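Local coordinates for protein putative cytochrome P450 YjiB (Bacillus subtilis subsp. subtilis, PDB 4RM4) that binds heme and probably works as a cytochrome P450 monooxygenase, using molecular oxygen to oxidise its substrates, at residues Cys375-Pro380 and Ser391-Met396; Asp117-Lys122 and His133-Pro138; Tyr24-Trp29 and Val385-Lys390. All coordinates share one frame; numbering follows the deposited sequence.

Contact 1: residues Cys375-Pro380 and Ser391-Met396; sequences CVSITP and SFRVKM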
loop_
_atom_site.group_PDB
_atom_site.type_symbol
_atom_site.label_atom_id
_atom_site.label_comp_id
_atom_site.label_asym_id
_atom_site.label_seq_id
_atom_site.Cartn_x
_atom_site.Cartn_y
_atom_site.Cartn_z
ATOM N N CYS A 375 -4.823 -1.144 23.366
ATOM C CA CYS A 375 -4.902 0.139 22.698
ATOM C C CYS A 375 -5.211 1.271 23.675
ATOM O O CYS A 375 -6.182 1.206 24.427
ATOM C CB CYS A 375 -5.950 0.099 21.593
ATOM S SG CYS A 375 -5.949 1.563 20.536
ATOM N N VAL A 376 -4.377 2.307 23.654
ATOM C CA VAL A 376 -4.601 3.481 24.480
ATOM C C VAL A 376 -5.272 4.592 23.685
ATOM O O VAL A 376 -6.295 5.131 24.108
ATOM C CB VAL A 376 -3.292 4.000 25.102
ATOM C CG1 VAL A 376 -3.572 5.220 25.979
ATOM C CG2 VAL A 376 -2.619 2.895 25.912
ATOM N N SER A 377 -4.705 4.934 22.532
ATOM C CA SER A 377 -5.314 5.955 21.686
ATOM C C SER A 377 -4.838 5.868 20.244
ATOM O O SER A 377 -3.725 5.407 19.969
ATOM C CB SER A 377 -5.030 7.353 22.241
ATOM O OG SER A 377 -3.643 7.633 22.196
ATOM N N ILE A 378 -5.699 6.298 19.327
ATOM C CA ILE A 378 -5.301 6.448 17.936
ATOM C C ILE A 378 -5.564 7.858 17.419
ATOM O O ILE A 378 -6.415 8.586 17.935
ATOM C CB ILE A 378 -6.009 5.440 17.012
ATOM C CG1 ILE A 378 -7.526 5.552 17.150
ATOM C CG2 ILE A 378 -5.530 4.034 17.291
ATOM C CD1 ILE A 378 -8.285 4.743 16.109
ATOM N N THR A 379 -4.793 8.235 16.407
ATOM C CA THR A 379 -5.012 9.448 15.652
ATOM C C THR A 379 -5.029 9.025 14.200
ATOM O O THR A 379 -4.041 8.500 13.694
ATOM C CB THR A 379 -3.885 10.464 15.867
ATOM O OG1 THR A 379 -3.727 10.701 17.272
ATOM C CG2 THR A 379 -4.213 11.777 15.161
ATOM N N PRO A 380 -6.173 9.205 13.538
ATOM C CA PRO A 380 -6.327 8.727 12.164
ATOM C C PRO A 380 -5.690 9.679 11.167
ATOM O O PRO A 380 -5.630 10.887 11.402
ATOM C CB PRO A 380 -7.852 8.716 11.962
ATOM C CG PRO A 380 -8.454 8.889 13.342
ATOM C CD PRO A 380 -7.446 9.682 14.105
ATOM N N SER A 391 -0.792 7.874 14.489
ATOM C CA SER A 391 -0.232 7.404 15.747
ATOM C C SER A 391 -1.129 6.321 16.308
ATOM O O SER A 391 -2.341 6.354 16.110
ATOM C CB SER A 391 -0.086 8.549 16.755
ATOM O OG SER A 391 -1.353 9.024 17.148
ATOM N N PHE A 392 -0.509 5.374 17.004
ATOM C CA PHE A 392 -1.181 4.197 17.543
ATOM C C PHE A 392 -0.478 3.851 18.863
ATOM O O PHE A 392 0.510 3.100 18.904
ATOM C CB PHE A 392 -1.106 3.058 16.511
ATOM C CG PHE A 392 -1.850 1.806 16.893
ATOM C CD1 PHE A 392 -2.568 1.723 18.078
ATOM C CD2 PHE A 392 -1.824 0.703 16.051
ATOM C CE1 PHE A 392 -3.236 0.561 18.424
ATOM C CE2 PHE A 392 -2.498 -0.470 16.382
ATOM C CZ PHE A 392 -3.203 -0.540 17.575
ATOM N N ARG A 393 -0.990 4.414 19.951
ATOM C CA ARG A 393 -0.330 4.265 21.237
ATOM C C ARG A 393 -0.885 3.068 21.980
ATOM O O ARG A 393 -2.092 2.957 22.164
ATOM C CB ARG A 393 -0.452 5.542 22.068
ATOM C CG ARG A 393 0.369 6.700 21.496
ATOM C CD ARG A 393 0.559 7.817 22.507
ATOM N NE ARG A 393 -0.705 8.196 23.123
ATOM C CZ ARG A 393 -0.885 8.347 24.431
ATOM N NH1 ARG A 393 -2.075 8.693 24.898
ATOM N NH2 ARG A 393 0.126 8.158 25.268
ATOM N N VAL A 394 0.011 2.168 22.365
ATOM C CA VAL A 394 -0.371 0.946 23.065
ATOM C C VAL A 394 0.362 0.836 24.397
ATOM O O VAL A 394 1.410 1.454 24.600
ATOM C CB VAL A 394 -0.114 -0.337 22.215
ATOM C CG1 VAL A 394 -0.794 -0.229 20.865
ATOM C CG2 VAL A 394 1.388 -0.611 22.057
ATOM N N LYS A 395 -0.204 0.052 25.308
ATOM C CA LYS A 395 0.427 -0.179 26.604
ATOM C C LYS A 395 0.519 -1.670 26.894
ATOM O O LYS A 395 -0.243 -2.473 26.343
ATOM C CB LYS A 395 -0.355 0.523 27.720
ATOM C CG LYS A 395 -1.690 -0.127 28.032
ATOM C CD LYS A 395 -1.986 -0.114 29.529
ATOM C CE LYS A 395 -2.618 1.196 29.955
ATOM N NZ LYS A 395 -3.970 1.381 29.350
ATOM N N MET A 396 1.468 -2.037 27.748
ATOM C CA MET A 396 1.631 -3.415 28.179
ATOM C C MET A 396 0.637 -3.719 29.293
ATOM O O MET A 396 0.230 -4.854 29.504
ATOM C CB MET A 396 3.056 -3.651 28.684
ATOM C CG MET A 396 4.158 -3.163 27.751
ATOM S SD MET A 396 4.200 -4.012 26.162
ATOM C CE MET A 396 3.043 -3.039 25.206
ATOM O OXT MET A 396 0.209 -2.820 30.014
HETATM O O HOH W 1 -2.975 8.675 19.535
#

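Contact 2: residues Asp117-Lys122 and His133-Pro138; sequences DELIQK and HDFSYP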
loop_
_atom_site.group_PDB
_atom_site.type_symbol
_atom_site.label_atom_id
_atom_site.label_comp_id
_atom_site.label_asym_id
_atom_site.label_seq_id
_atom_site.Cartn_x
_atom_site.Cartn_y
_atom_site.Cartn_z
ATOM N N ASP A 117 13.657 -7.068 14.061
ATOM C CA ASP A 117 14.149 -7.316 15.416
ATOM C C ASP A 117 14.875 -6.099 15.981
ATOM O O ASP A 117 14.772 -5.808 17.169
ATOM C CB ASP A 117 15.039 -8.560 15.468
ATOM C CG ASP A 117 14.281 -9.829 15.141
ATOM O OD1 ASP A 117 13.031 -9.811 15.207
ATOM O OD2 ASP A 117 14.931 -10.847 14.825
ATOM N N GLU A 118 15.593 -5.381 15.121
ATOM C CA GLU A 118 16.338 -4.198 15.559
ATOM C C GLU A 118 15.424 -3.051 15.971
ATOM O O GLU A 118 15.702 -2.344 16.941
ATOM C CB GLU A 118 17.319 -3.742 14.474
ATOM C CG GLU A 118 18.393 -4.767 14.174
ATOM C CD GLU A 118 19.534 -4.198 13.355
ATOM O OE1 GLU A 118 19.508 -2.986 13.053
ATOM O OE2 GLU A 118 20.461 -4.968 13.018
ATOM N N LEU A 119 14.327 -2.870 15.237
ATOM C CA LEU A 119 13.341 -1.858 15.590
ATOM C C LEU A 119 12.745 -2.162 16.953
ATOM O O LEU A 119 12.661 -1.291 17.816
ATOM C CB LEU A 119 12.226 -1.802 14.542
ATOM C CG LEU A 119 12.602 -1.087 13.246
ATOM C CD1 LEU A 119 11.551 -1.346 12.166
ATOM C CD2 LEU A 119 12.775 0.396 13.505
ATOM N N ILE A 120 12.330 -3.408 17.131
ATOM C CA ILE A 120 11.691 -3.836 18.367
ATOM C C ILE A 120 12.605 -3.633 19.584
ATOM O O ILE A 120 12.156 -3.166 20.637
ATOM C CB ILE A 120 11.210 -5.297 18.270
ATOM C CG1 ILE A 120 10.100 -5.404 17.216
ATOM C CG2 ILE A 120 10.726 -5.782 19.627
ATOM C CD1 ILE A 120 9.544 -6.801 17.005
ATOM N N GLN A 121 13.887 -3.958 19.421
ATOM C CA GLN A 121 14.869 -3.814 20.495
ATOM C C GLN A 121 14.868 -2.419 21.109
ATOM O O GLN A 121 15.076 -2.269 22.316
ATOM C CB GLN A 121 16.277 -4.175 20.001
ATOM C CG GLN A 121 16.602 -5.661 20.053
ATOM C CD GLN A 121 17.854 -6.023 19.271
ATOM O OE1 GLN A 121 18.269 -5.293 18.368
ATOM N NE2 GLN A 121 18.459 -7.161 19.609
ATOM N N LYS A 122 14.622 -1.406 20.283
ATOM C CA LYS A 122 14.627 -0.020 20.743
ATOM C C LYS A 122 13.499 0.292 21.731
ATOM O O LYS A 122 13.657 1.158 22.592
ATOM C CB LYS A 122 14.572 0.955 19.556
ATOM C CG LYS A 122 15.781 0.914 18.632
ATOM C CD LYS A 122 15.725 2.050 17.608
ATOM C CE LYS A 122 16.841 1.947 16.581
ATOM N NZ LYS A 122 18.193 2.095 17.190
ATOM N N HIS A 133 5.110 5.463 15.083
ATOM C CA HIS A 133 6.416 6.123 15.051
ATOM C C HIS A 133 7.572 5.156 15.278
ATOM O O HIS A 133 8.608 5.236 14.615
ATOM C CB HIS A 133 6.504 7.274 16.070
ATOM C CG HIS A 133 7.828 7.977 16.054
ATOM N ND1 HIS A 133 8.075 9.088 15.274
ATOM C CD2 HIS A 133 8.993 7.697 16.688
ATOM C CE1 HIS A 133 9.328 9.472 15.443
ATOM N NE2 HIS A 133 9.908 8.644 16.295
ATOM N N ASP A 134 7.394 4.233 16.218
ATOM C CA ASP A 134 8.476 3.362 16.643
ATOM C C ASP A 134 8.675 2.120 15.788
ATOM O O ASP A 134 9.724 1.481 15.860
ATOM C CB ASP A 134 8.242 2.892 18.082
ATOM C CG ASP A 134 8.262 4.028 19.080
ATOM O OD1 ASP A 134 8.870 5.073 18.789
ATOM O OD2 ASP A 134 7.674 3.869 20.170
ATOM N N PHE A 135 7.664 1.739 15.017
ATOM C CA PHE A 135 7.691 0.422 14.389
ATOM C C PHE A 135 7.182 0.431 12.950
ATOM O O PHE A 135 7.964 0.258 12.028
ATOM C CB PHE A 135 6.935 -0.602 15.244
ATOM C CG PHE A 135 7.094 -2.034 14.785
ATOM C CD1 PHE A 135 8.349 -2.628 14.714
ATOM C CD2 PHE A 135 5.984 -2.789 14.450
ATOM C CE1 PHE A 135 8.497 -3.941 14.306
ATOM C CE2 PHE A 135 6.115 -4.106 14.038
ATOM C CZ PHE A 135 7.370 -4.691 13.970
ATOM N N SER A 136 5.885 0.640 12.753
ATOM C CA SER A 136 5.324 0.478 11.406
ATOM C C SER A 136 5.739 1.563 10.413
ATOM O O SER A 136 5.821 1.284 9.222
ATOM C CB SER A 136 3.796 0.340 11.461
ATOM O OG SER A 136 3.200 1.535 11.909
ATOM N N TYR A 137 5.996 2.787 10.885
ATOM C CA TYR A 137 6.477 3.868 10.006
ATOM C C TYR A 137 7.905 3.641 9.463
ATOM O O TYR A 137 8.140 3.687 8.241
ATOM C CB TYR A 137 6.325 5.252 10.678
ATOM C CG TYR A 137 7.286 6.328 10.198
ATOM C CD1 TYR A 137 7.269 6.774 8.889
ATOM C CD2 TYR A 137 8.192 6.914 11.078
ATOM C CE1 TYR A 137 8.142 7.777 8.452
ATOM C CE2 TYR A 137 9.065 7.913 10.656
ATOM C CZ TYR A 137 9.038 8.337 9.345
ATOM O OH TYR A 137 9.907 9.329 8.933
ATOM N N PRO A 138 8.866 3.383 10.350
ATOM C CA PRO A 138 10.232 3.205 9.838
ATOM C C PRO A 138 10.481 1.898 9.072
ATOM O O PRO A 138 11.331 1.873 8.164
ATOM C CB PRO A 138 11.078 3.222 11.112
ATOM C CG PRO A 138 10.129 2.768 12.197
ATOM C CD PRO A 138 8.823 3.395 11.828
HETATM O O HOH W 2 12.003 1.614 16.975
#

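Contact 3: residues Tyr24-Trp29 and Val385-Lys390; sequences YHPFPW and VIYGLK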
loop_
_atom_site.group_PDB
_atom_site.type_symbol
_atom_site.label_atom_id
_atom_site.label_comp_id
_atom_site.label_asym_id
_atom_site.label_seq_id
_atom_site.Cartn_x
_atom_site.Cartn_y
_atom_site.Cartn_z
ATOM N N TYR A 24 -11.169 7.238 10.658
ATOM C CA TYR A 24 -10.824 5.830 10.825
ATOM C C TYR A 24 -12.059 4.937 10.766
ATOM O O TYR A 24 -11.952 3.713 10.904
ATOM C CB TYR A 24 -10.051 5.583 12.132
ATOM C CG TYR A 24 -9.141 4.368 12.054
ATOM C CD1 TYR A 24 -8.124 4.303 11.110
ATOM C CD2 TYR A 24 -9.305 3.291 12.915
ATOM C CE1 TYR A 24 -7.289 3.198 11.021
ATOM C CE2 TYR A 24 -8.479 2.180 12.844
ATOM C CZ TYR A 24 -7.469 2.136 11.899
ATOM O OH TYR A 24 -6.640 1.037 11.812
ATOM N N HIS A 25 -13.231 5.544 10.564
ATOM C CA HIS A 25 -14.496 4.800 10.643
ATOM C C HIS A 25 -15.404 5.068 9.455
ATOM O O HIS A 25 -16.542 5.497 9.626
ATOM C CB HIS A 25 -15.232 5.121 11.951
ATOM C CG HIS A 25 -14.465 4.736 13.175
ATOM N ND1 HIS A 25 -14.531 3.477 13.729
ATOM C CD2 HIS A 25 -13.588 5.434 13.931
ATOM C CE1 HIS A 25 -13.739 3.422 14.786
ATOM N NE2 HIS A 25 -13.155 4.598 14.929
ATOM N N PRO A 26 -14.907 4.803 8.236
ATOM C CA PRO A 26 -15.704 5.093 7.039
ATOM C C PRO A 26 -16.704 3.995 6.670
ATOM O O PRO A 26 -17.502 4.182 5.747
ATOM C CB PRO A 26 -14.639 5.181 5.956
ATOM C CG PRO A 26 -13.630 4.180 6.391
ATOM C CD PRO A 26 -13.562 4.318 7.885
ATOM N N PHE A 27 -16.656 2.863 7.362
ATOM C CA PHE A 27 -17.384 1.677 6.919
ATOM C C PHE A 27 -18.910 1.768 6.981
ATOM O O PHE A 27 -19.590 1.280 6.085
ATOM C CB PHE A 27 -16.816 0.437 7.606
ATOM C CG PHE A 27 -15.342 0.271 7.342
ATOM C CD1 PHE A 27 -14.902 -0.175 6.102
ATOM C CD2 PHE A 27 -14.407 0.633 8.296
ATOM C CE1 PHE A 27 -13.546 -0.299 5.826
ATOM C CE2 PHE A 27 -13.043 0.520 8.032
ATOM C CZ PHE A 27 -12.614 0.053 6.790
ATOM N N PRO A 28 -19.447 2.404 8.029
ATOM C CA PRO A 28 -20.888 2.692 7.983
ATOM C C PRO A 28 -21.307 3.496 6.749
ATOM O O PRO A 28 -22.348 3.189 6.144
ATOM C CB PRO A 28 -21.124 3.476 9.275
ATOM C CG PRO A 28 -20.100 2.927 10.214
ATOM C CD PRO A 28 -18.863 2.712 9.348
ATOM N N TRP A 29 -20.517 4.490 6.349
ATOM C CA TRP A 29 -20.857 5.268 5.163
ATOM C C TRP A 29 -20.811 4.424 3.891
ATOM O O TRP A 29 -21.731 4.490 3.079
ATOM C CB TRP A 29 -19.972 6.507 5.021
ATOM C CG TRP A 29 -20.283 7.304 3.780
ATOM C CD1 TRP A 29 -21.423 8.009 3.522
ATOM C CD2 TRP A 29 -19.443 7.465 2.634
ATOM N NE1 TRP A 29 -21.345 8.596 2.280
ATOM C CE2 TRP A 29 -20.139 8.277 1.713
ATOM C CE3 TRP A 29 -18.167 7.000 2.292
ATOM C CZ2 TRP A 29 -19.600 8.639 0.482
ATOM C CZ3 TRP A 29 -17.639 7.351 1.067
ATOM C CH2 TRP A 29 -18.355 8.161 0.177
ATOM N N VAL A 385 -7.793 9.422 0.183
ATOM C CA VAL A 385 -7.172 8.351 -0.595
ATOM C C VAL A 385 -6.345 7.373 0.254
ATOM O O VAL A 385 -5.764 6.418 -0.266
ATOM C CB VAL A 385 -6.299 8.946 -1.739
ATOM C CG1 VAL A 385 -5.213 9.849 -1.167
ATOM C CG2 VAL A 385 -5.695 7.849 -2.600
ATOM N N ILE A 386 -6.295 7.616 1.558
ATOM C CA ILE A 386 -5.446 6.843 2.456
ATOM C C ILE A 386 -6.256 6.355 3.653
ATOM O O ILE A 386 -7.095 7.091 4.162
ATOM C CB ILE A 386 -4.273 7.711 2.966
ATOM C CG1 ILE A 386 -3.385 8.136 1.797
ATOM C CG2 ILE A 386 -3.468 6.968 4.017
ATOM C CD1 ILE A 386 -2.209 8.996 2.204
ATOM N N TYR A 387 -6.038 5.109 4.072
ATOM C CA TYR A 387 -6.668 4.600 5.291
ATOM C C TYR A 387 -5.623 4.054 6.259
ATOM O O TYR A 387 -5.033 3.006 6.022
ATOM C CB TYR A 387 -7.728 3.529 4.990
ATOM C CG TYR A 387 -8.449 3.079 6.244
ATOM C CD1 TYR A 387 -9.399 3.898 6.856
ATOM C CD2 TYR A 387 -8.139 1.872 6.844
ATOM C CE1 TYR A 387 -10.044 3.499 8.029
ATOM C CE2 TYR A 387 -8.780 1.461 7.992
ATOM C CZ TYR A 387 -9.723 2.277 8.589
ATOM O OH TYR A 387 -10.343 1.853 9.736
ATOM N N GLY A 388 -5.399 4.760 7.361
ATOM C CA GLY A 388 -4.431 4.312 8.342
ATOM C C GLY A 388 -4.308 5.270 9.506
ATOM O O GLY A 388 -5.167 6.125 9.693
ATOM N N LEU A 389 -3.232 5.119 10.270
ATOM C CA LEU A 389 -3.042 5.825 11.528
ATOM C C LEU A 389 -1.767 6.678 11.524
ATOM O O LEU A 389 -0.714 6.237 11.070
ATOM C CB LEU A 389 -2.975 4.809 12.683
ATOM C CG LEU A 389 -4.234 3.968 12.915
ATOM C CD1 LEU A 389 -3.993 2.946 13.992
ATOM C CD2 LEU A 389 -5.385 4.890 13.279
ATOM N N LYS A 390 -1.894 7.906 12.019
ATOM C CA LYS A 390 -0.757 8.791 12.249
ATOM C C LYS A 390 -0.023 8.368 13.527
ATOM O O LYS A 390 1.203 8.481 13.640
ATOM C CB LYS A 390 -1.254 10.231 12.394
ATOM C CG LYS A 390 -0.141 11.258 12.585
ATOM C CD LYS A 390 -0.681 12.584 13.127
ATOM C CE LYS A 390 0.451 13.575 13.391
ATOM N NZ LYS A 390 1.578 12.933 14.127
#

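Contact 1: residues Cys375-Pro380 and Ser391-Met396
Two backbone donors converge on the carbonyl oxygen of Arg393: Val376 N lies 2.8 Å and Ser377 N 3.3 Å from Arg393 O. Two consecutive residues thus face one, a classic beta bulge, and the antiparallel register slips by one between the pairs Cys375-Val394 and Ser377-Arg393. Arg393 N completes the hydrogen-bonded pair by donating to Ser377 O over 2.9 Å, with a C=O...N angle of 167°. Further on, Thr379 N donates to Ser391 O at 3.1 Å, while the return bond from Ser391 N to Thr379 O is weak.

Ser377 OG accepts from Arg393 NE at 3.1 Å, standing 23° out of the guanidinium plane, and takes a second, weak bond from NH1. A water lies 2.9 Å from both Ser377 OG and Ser391 OG, bridging the two hydroxyls. Arg393 NH2 forms a salt bridge with Glu128, and Val376 CG1 lies over one face of the guanidinium, near NH1. An alanine in place of Arg393 would probably leave Glu128 without its charged mate and Ser377 OG without its guanidinium donors.

On the face that carries Cys375, Ile378 and Phe392, the CG of Phe392 is anti to its backbone N (chi1 -176°), starting the side chain off toward strand 374-380, where Cys375 SG approaches Phe392 CE1 obliquely at 3.6 Å, a sulfur-aromatic contact, and Ile378 CG2 reaches Phe392 CD1. This face packs on Tyr253, Met252 and Leu256 of helix 226-257, while strand 128-130 flanks strand 389-395 in the three-stranded antiparallel sheet containing this C-terminal hairpin.

Contact 2: residues Asp117-Lys122 and His133-Pro138
Leu119 and Ile120 meet Phe135 and Pro138 in an apolar, buried packing contact between helix 102-123 and the short helix 131-136 with the residues that follow it. In cytochrome P450 terms, helix 102-123 corresponds to helix D of the conserved helical bundle. Leu119 points toward the other segment and divides its branches: CD2 reaches Pro138 CG at 3.8 Å, whereas CD1 lies 3.9 Å from the carbonyl oxygen of Phe135. Its CB lies at the rim of the Phe135 ring, near the ring plane, 4.0 Å from Phe135 CD1. Ile120 approaches the same ring obliquely, CG1 coming within 3.6 Å of Phe135 CE1. Phe135 has CG anti to its backbone N (chi1 -171°), which starts the side chain off toward Leu119 and Ile120.

A water donates to Leu119 O at 3.1 Å; its approach to Asp134 O is too short to be trusted, and the bridge is doubtful.

Helix 352-369 packs against the same cluster: Ile120 touches Ser365 and Ala369, and Phe135 touches Ala362 and Leu366. Ser136, whose CB points away from helix 102-123, bonds through O to Thr245 OG1 and through OG to Ser249 OG, both on helix 226-257.

Contact 3: residues Tyr24-Trp29 and Val385-Lys390
The hydroxyl of Tyr387 is gripped by two polar partners: it donates to the carbonyl oxygen of Tyr24, with Tyr387 OH 2.7 Å from Tyr24 O, and it is also hydrogen-bonded to Arg283 NE. The approach to Tyr24 O is tilted from the carbonyl plane. This bond joins the chain just ahead of helix 27-36 to the loop leading into strand 389-395.

Tyr387 has CG anti to its backbone N, which starts its side chain off toward Tyr24. The Tyr24 and Tyr387 rings form an offset stack with their planes at 8° and their centroids 4.7 Å apart. The offset sets Tyr387 OH, rather than its ring centre, over the middle of the Tyr24 ring, 3.3 Å above that plane. Leu389 covers the opposite face: its CD2 lies 3.6 Å from the centroid of the Tyr24 ring and 20° off the normal, a CH-pi contact.

Tyr24, Phe27 and Tyr387 together make an aromatic cluster within the cytochrome P450 fold, where the N-terminal segment packs against the loop of the C-terminal hairpin. The Tyr387 side chain lies about 9 Å from the heme. Phe27 supplies the third ring by an offset edge-to-face contact: its edge is turned toward the face of Tyr387, with the planes at 77° and the centroids 5.5 Å apart. Phe27 CE2 comes within 3.5 Å of Tyr387 OH, and the Phe27 ring also has a cation-pi partner in Arg319. Pro26 also touches Tyr387, its CD lying 3.6 Å from Tyr387 CE1 in an oblique approach.

At the polar end of Tyr24, the hydroxyl bonds to Asn250 OD1, and the same amide uses ND2 to donate to Tyr387 O.

Contacts 1 and 3 share strand 389-395 and lie with their centres about 16 Å apart. They touch: Thr379 O is 2.8 Å from Lys390 N, a probable hydrogen bond, and Ile378 packs on both Tyr24 and Leu389. Their segments alternate along the chain, and contact 3 brings the N-terminal residues to the hairpin of contact 1 across more than 350 residues. Contact 2 closes before contact 1 opens and is nested inside the loop of contact 3. Its centre lies about 15 Å from that of contact 1 and about 24 Å from that of contact 3, and it touches neither. Strand 128-130, between the segments of contact 2, connects that helical region to the sheet of contact 1.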